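Local structure of 3-oxo-tetronate kinase (Salmonella typhimurium, 3DQQ) at residues Val268-Val280 with Trp301-Ala315. The protein probably catalyses the ATP-dependent phosphorylation of 3-oxo-tetronate to 3-oxo-tetronate 4-phosphate, as a member of the four-carbon acid sugar kinase family. Residues are numbered along the deposited sequence; the frame is centred on the assembly and turned at random.
Sequences VAFYRQHAPTRDV and WVLSQDSELAPMISA
Ser314 is held through both its backbone N and its backbone O: Val280 N, just past strand 277-279, donates to Ser314 O at 2.9 Å, and Ser314 N donates to Arg278 O at 3.0 Å, both nearly straight. Met312 repeats the pattern two residues earlier, its N bonded to Pro276 O at 3.0 Å, while its O receives only a weak bond from Arg278 N. The result is a parallel pair in which Pro276 can serve as acceptor although its ring nitrogen has no hydrogen to give. On the face carrying Thr277, Met312 and Asp279, the Met312 chain is extended as far as SD, at the edge of the Tyr271 ring, then bent at chi3 (-102°), which sets CE 3.7 Å from Tyr271 CD1. Flexible and apolar, methionine fills the space between strand and helix 262-271, where Val268 sets CG1 against Met312 SD. At the polar end of this face Arg272 NH2 forms a salt bridge with Asp279 OD2. On the other face Arg278 lies across the Trp301 indole: CB sits 3.9 Å from the centroid of the six-membered ring, a CH-pi contact, with CD also above the ring. The guanidinium stands steeply to the indole, 80° between planes; Arg278 CZ is 5.0 Å from the centroid of the five-membered ring, so any cation-pi attraction is weak. Gln305 NE2 lies over the rim of the opposite face while donating to Trp301 O. The two strands and helix 288-304 between them form a beta-alpha-beta crossover in the nucleotide-binding domain, and strand 253-257 pairs with the far side of 312-314. Directional backbone bonds thus fix the register, while Met312 against Tyr271 and Val268, and a long aliphatic arm over indole, seal the strand pair to its helices.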
loop_
_atom_site.group_PDB
_atom_site.type_symbol
_atom_site.label_atom_id
_atom_site.label_comp_id
_atom_site.label_asym_id
_atom_site.label_seq_id
_atom_site.Cartn_x
_atom_site.Cartn_y
_atom_site.Cartn_z
ATOM N N VAL A 268 0.760 5.861 -16.464
ATOM C CA VAL A 268 1.949 6.694 -16.662
ATOM C C VAL A 268 2.907 5.986 -17.602
ATOM O O VAL A 268 3.437 6.596 -18.538
ATOM C CB VAL A 268 2.647 7.045 -15.326
ATOM C CG1 VAL A 268 4.015 7.643 -15.552
ATOM C CG2 VAL A 268 1.785 8.001 -14.535
ATOM N N ALA A 269 3.113 4.692 -17.362
ATOM C CA ALA A 269 4.005 3.875 -18.214
ATOM C C ALA A 269 3.533 3.925 -19.680
ATOM O O ALA A 269 4.340 4.085 -20.592
ATOM C CB ALA A 269 4.066 2.475 -17.710
ATOM N N PHE A 270 2.221 3.866 -19.893
ATOM C CA PHE A 270 1.636 3.890 -21.238
ATOM C C PHE A 270 1.772 5.258 -21.878
ATOM O O PHE A 270 2.440 5.406 -22.898
ATOM C CB PHE A 270 0.159 3.479 -21.162
ATOM C CG PHE A 270 -0.566 3.536 -22.486
ATOM C CD1 PHE A 270 -0.453 2.493 -23.398
ATOM C CD2 PHE A 270 -1.396 4.620 -22.794
ATOM C CE1 PHE A 270 -1.131 2.533 -24.614
ATOM C CE2 PHE A 270 -2.091 4.680 -24.015
ATOM C CZ PHE A 270 -1.952 3.635 -24.932
ATOM N N TYR A 271 1.166 6.258 -21.240
ATOM C CA TYR A 271 1.174 7.622 -21.746
ATOM C C TYR A 271 2.554 8.182 -22.077
ATOM O O TYR A 271 2.679 8.990 -23.009
ATOM C CB TYR A 271 0.514 8.558 -20.750
ATOM C CG TYR A 271 0.205 9.925 -21.306
ATOM C CD1 TYR A 271 0.857 11.053 -20.833
ATOM C CD2 TYR A 271 -0.749 10.086 -22.307
ATOM C CE1 TYR A 271 0.570 12.314 -21.336
ATOM C CE2 TYR A 271 -1.045 11.335 -22.820
ATOM C CZ TYR A 271 -0.382 12.455 -22.336
ATOM O OH TYR A 271 -0.677 13.696 -22.850
ATOM N N ARG A 272 3.583 7.784 -21.329
ATOM C CA ARG A 272 4.901 8.436 -21.459
ATOM C C ARG A 272 5.618 8.092 -22.789
ATOM O O ARG A 272 6.540 8.778 -23.210
ATOM C CB ARG A 272 5.787 8.127 -20.243
ATOM C CG ARG A 272 6.747 7.029 -20.463
ATOM C CD ARG A 272 7.249 6.335 -19.200
ATOM N NE ARG A 272 7.452 7.125 -17.975
ATOM C CZ ARG A 272 8.389 8.044 -17.796
ATOM N NH1 ARG A 272 9.200 8.387 -18.785
ATOM N NH2 ARG A 272 8.480 8.658 -16.638
ATOM N N GLN A 273 5.162 7.019 -23.427
ATOM C CA GLN A 273 5.554 6.663 -24.784
ATOM C C GLN A 273 4.930 7.522 -25.854
ATOM O O GLN A 273 5.357 7.468 -26.998
ATOM C CB GLN A 273 5.167 5.221 -25.040
ATOM C CG GLN A 273 6.017 4.313 -24.202
ATOM C CD GLN A 273 5.508 2.921 -24.129
ATOM O OE1 GLN A 273 4.897 2.545 -23.139
ATOM N NE2 GLN A 273 5.762 2.128 -25.167
ATOM N N HIS A 274 3.919 8.299 -25.501
ATOM C CA HIS A 274 3.181 9.062 -26.485
ATOM C C HIS A 274 3.314 10.552 -26.319
ATOM O O HIS A 274 2.921 11.302 -27.206
ATOM C CB HIS A 274 1.706 8.700 -26.421
ATOM C CG HIS A 274 1.443 7.255 -26.676
ATOM N ND1 HIS A 274 1.272 6.743 -27.941
ATOM C CD2 HIS A 274 1.337 6.205 -25.826
ATOM C CE1 HIS A 274 1.072 5.439 -27.863
ATOM N NE2 HIS A 274 1.102 5.087 -26.589
ATOM N N ALA A 275 3.851 11.001 -25.198
ATOM C CA ALA A 275 3.890 12.428 -24.939
ATOM C C ALA A 275 5.126 12.768 -24.136
ATOM O O ALA A 275 5.635 11.929 -23.408
ATOM C CB ALA A 275 2.629 12.858 -24.202
ATOM N N PRO A 276 5.617 14.002 -24.276
ATOM C CA PRO A 276 6.779 14.412 -23.523
ATOM C C PRO A 276 6.452 14.363 -22.051
ATOM O O PRO A 276 5.388 14.823 -21.644
ATOM C CB PRO A 276 7.028 15.860 -23.979
ATOM C CG PRO A 276 5.782 16.307 -24.594
ATOM C CD PRO A 276 5.087 15.085 -25.117
ATOM N N THR A 277 7.340 13.776 -21.261
ATOM C CA THR A 277 7.098 13.699 -19.853
ATOM C C THR A 277 8.323 13.924 -19.003
ATOM O O THR A 277 9.419 13.884 -19.458
ATOM C CB THR A 277 6.385 12.379 -19.449
ATOM O OG1 THR A 277 7.329 11.447 -18.953
ATOM C CG2 THR A 277 5.590 11.798 -20.598
ATOM N N ARG A 278 8.101 14.156 -17.730
ATOM C CA ARG A 278 9.135 14.616 -16.852
ATOM C C ARG A 278 8.781 14.113 -15.457
ATOM O O ARG A 278 7.636 14.262 -15.009
ATOM C CB ARG A 278 9.164 16.131 -16.935
ATOM C CG ARG A 278 10.361 16.767 -16.369
ATOM C CD ARG A 278 11.444 17.053 -17.386
ATOM N NE ARG A 278 12.047 18.353 -17.076
ATOM C CZ ARG A 278 12.711 18.636 -15.947
ATOM N NH1 ARG A 278 12.884 17.724 -14.973
ATOM N NH2 ARG A 278 13.177 19.855 -15.763
ATOM N N ASP A 279 9.749 13.464 -14.808
ATOM C CA ASP A 279 9.562 12.866 -13.498
ATOM C C ASP A 279 9.988 13.803 -12.415
ATOM O O ASP A 279 11.066 14.330 -12.469
ATOM C CB ASP A 279 10.414 11.624 -13.366
ATOM C CG ASP A 279 9.832 10.448 -14.106
ATOM O OD1 ASP A 279 8.733 9.949 -13.679
ATOM O OD2 ASP A 279 10.467 10.022 -15.098
ATOM N N VAL A 280 9.146 13.986 -11.421
ATOM C CA VAL A 280 9.417 14.909 -10.350
ATOM C C VAL A 280 10.572 14.400 -9.491
ATOM O O VAL A 280 10.465 13.323 -8.914
ATOM C CB VAL A 280 8.187 15.048 -9.450
ATOM C CG1 VAL A 280 8.507 15.895 -8.259
ATOM C CG2 VAL A 280 7.021 15.604 -10.219
ATOM N N TRP A 301 8.973 24.352 -18.615
ATOM C CA TRP A 301 9.189 23.179 -19.428
ATOM C C TRP A 301 7.896 22.755 -20.125
ATOM O O TRP A 301 7.903 22.504 -21.330
ATOM C CB TRP A 301 9.722 22.028 -18.602
ATOM C CG TRP A 301 9.924 20.807 -19.421
ATOM C CD1 TRP A 301 10.989 20.522 -20.184
ATOM C CD2 TRP A 301 9.021 19.706 -19.570
ATOM N NE1 TRP A 301 10.833 19.317 -20.807
ATOM C CE2 TRP A 301 9.634 18.784 -20.440
ATOM C CE3 TRP A 301 7.759 19.408 -19.048
ATOM C CZ2 TRP A 301 9.038 17.589 -20.803
ATOM C CZ3 TRP A 301 7.168 18.217 -19.407
ATOM C CH2 TRP A 301 7.812 17.319 -20.283
ATOM N N VAL A 302 6.804 22.668 -19.370
ATOM C CA VAL A 302 5.556 22.227 -19.947
ATOM C C VAL A 302 5.158 23.197 -21.062
ATOM O O VAL A 302 4.848 22.795 -22.179
ATOM C CB VAL A 302 4.407 22.140 -18.912
ATOM C CG1 VAL A 302 3.107 21.907 -19.640
ATOM C CG2 VAL A 302 4.645 21.031 -17.882
ATOM N N LEU A 303 5.201 24.486 -20.751
ATOM C CA LEU A 303 4.734 25.511 -21.675
ATOM C C LEU A 303 5.590 25.579 -22.921
ATOM O O LEU A 303 5.127 25.943 -23.984
ATOM C CB LEU A 303 4.720 26.881 -21.007
ATOM C CG LEU A 303 3.733 27.018 -19.861
ATOM C CD1 LEU A 303 4.121 28.195 -18.993
ATOM C CD2 LEU A 303 2.302 27.114 -20.372
ATOM N N SER A 304 6.851 25.241 -22.829
ATOM C CA SER A 304 7.658 25.337 -24.021
ATOM C C SER A 304 7.610 24.041 -24.859
ATOM O O SER A 304 8.174 23.990 -25.929
ATOM C CB SER A 304 9.066 25.757 -23.645
ATOM O OG SER A 304 9.719 24.681 -23.027
ATOM N N GLN A 305 6.908 23.008 -24.411
ATOM C CA GLN A 305 6.709 21.835 -25.268
ATOM C C GLN A 305 5.824 22.180 -26.438
ATOM O O GLN A 305 5.120 23.183 -26.462
ATOM C CB GLN A 305 6.042 20.672 -24.534
ATOM C CG GLN A 305 6.839 20.092 -23.434
ATOM C CD GLN A 305 8.253 19.835 -23.839
ATOM O OE1 GLN A 305 8.532 18.920 -24.606
ATOM N NE2 GLN A 305 9.161 20.644 -23.322
ATOM N N ASP A 306 5.843 21.301 -27.411
ATOM C CA ASP A 306 5.109 21.522 -28.632
ATOM C C ASP A 306 4.930 20.125 -29.213
ATOM O O ASP A 306 5.787 19.614 -29.935
ATOM C CB ASP A 306 5.920 22.459 -29.530
ATOM C CG ASP A 306 5.453 22.446 -30.967
ATOM O OD1 ASP A 306 4.221 22.259 -31.200
ATOM O OD2 ASP A 306 6.330 22.621 -31.857
ATOM N N SER A 307 3.846 19.486 -28.800
ATOM C CA SER A 307 3.551 18.111 -29.135
ATOM C C SER A 307 2.069 18.103 -29.301
ATOM O O SER A 307 1.389 19.044 -28.895
ATOM C CB SER A 307 3.944 17.172 -27.995
ATOM O OG SER A 307 3.401 17.622 -26.769
ATOM N N GLU A 308 1.557 17.055 -29.920
ATOM C CA GLU A 308 0.114 16.934 -30.075
ATOM C C GLU A 308 -0.513 16.759 -28.665
ATOM O O GLU A 308 -1.238 17.641 -28.195
ATOM C CB GLU A 308 -0.215 15.777 -31.033
ATOM C CG GLU A 308 -1.718 15.378 -31.120
ATOM C CD GLU A 308 -1.914 13.929 -31.692
ATOM O OE1 GLU A 308 -1.254 13.621 -32.754
ATOM O OE2 GLU A 308 -2.723 13.135 -31.071
ATOM N N LEU A 309 -0.182 15.658 -27.989
ATOM C CA LEU A 309 -0.751 15.359 -26.680
ATOM C C LEU A 309 -0.098 16.180 -25.562
ATOM O O LEU A 309 1.018 16.664 -25.711
ATOM C CB LEU A 309 -0.588 13.881 -26.393
ATOM C CG LEU A 309 -1.367 12.920 -27.278
ATOM C CD1 LEU A 309 -0.804 11.534 -27.073
ATOM C CD2 LEU A 309 -2.855 12.933 -26.953
ATOM N N ALA A 310 -0.797 16.279 -24.428
ATOM C CA ALA A 310 -0.365 17.068 -23.265
ATOM C C ALA A 310 0.884 16.478 -22.583
ATOM O O ALA A 310 0.953 15.272 -22.317
ATOM C CB ALA A 310 -1.509 17.183 -22.232
ATOM N N PRO A 311 1.855 17.337 -22.255
ATOM C CA PRO A 311 2.985 16.948 -21.442
ATOM C C PRO A 311 2.557 16.420 -20.094
ATOM O O PRO A 311 1.550 16.851 -19.562
ATOM C CB PRO A 311 3.719 18.262 -21.237
ATOM C CG PRO A 311 3.324 19.099 -22.370
ATOM C CD PRO A 311 1.917 18.754 -22.621
ATOM N N MET A 312 3.327 15.488 -19.552
ATOM C CA MET A 312 3.042 14.894 -18.245
ATOM C C MET A 312 4.122 15.256 -17.227
ATOM O O MET A 312 5.314 15.266 -17.524
ATOM C CB MET A 312 2.954 13.393 -18.358
ATOM C CG MET A 312 2.676 12.717 -17.045
ATOM S SD MET A 312 2.413 10.958 -17.270
ATOM C CE MET A 312 0.684 10.960 -17.142
ATOM N N ILE A 313 3.695 15.591 -16.026
ATOM C CA ILE A 313 4.608 15.657 -14.899
ATOM C C ILE A 313 4.140 14.622 -13.884
ATOM O O ILE A 313 3.059 14.742 -13.287
ATOM C CB ILE A 313 4.662 17.049 -14.336
ATOM C CG1 ILE A 313 5.364 17.905 -15.361
ATOM C CG2 ILE A 313 5.387 17.103 -12.969
ATOM C CD1 ILE A 313 5.266 19.286 -15.004
ATOM N N SER A 314 4.960 13.592 -13.734
ATOM C CA SER A 314 4.622 12.439 -12.963
ATOM C C SER A 314 5.500 12.344 -11.749
ATOM O O SER A 314 6.689 12.560 -11.840
ATOM C CB SER A 314 4.828 11.192 -13.805
ATOM O OG SER A 314 4.780 10.033 -12.988
ATOM N N ALA A 315 4.893 11.989 -10.624
ATOM C CA ALA A 315 5.580 11.781 -9.377
ATOM C C ALA A 315 5.505 10.299 -9.015
ATOM O O ALA A 315 5.837 9.897 -7.909
ATOM C CB ALA A 315 4.951 12.616 -8.310
#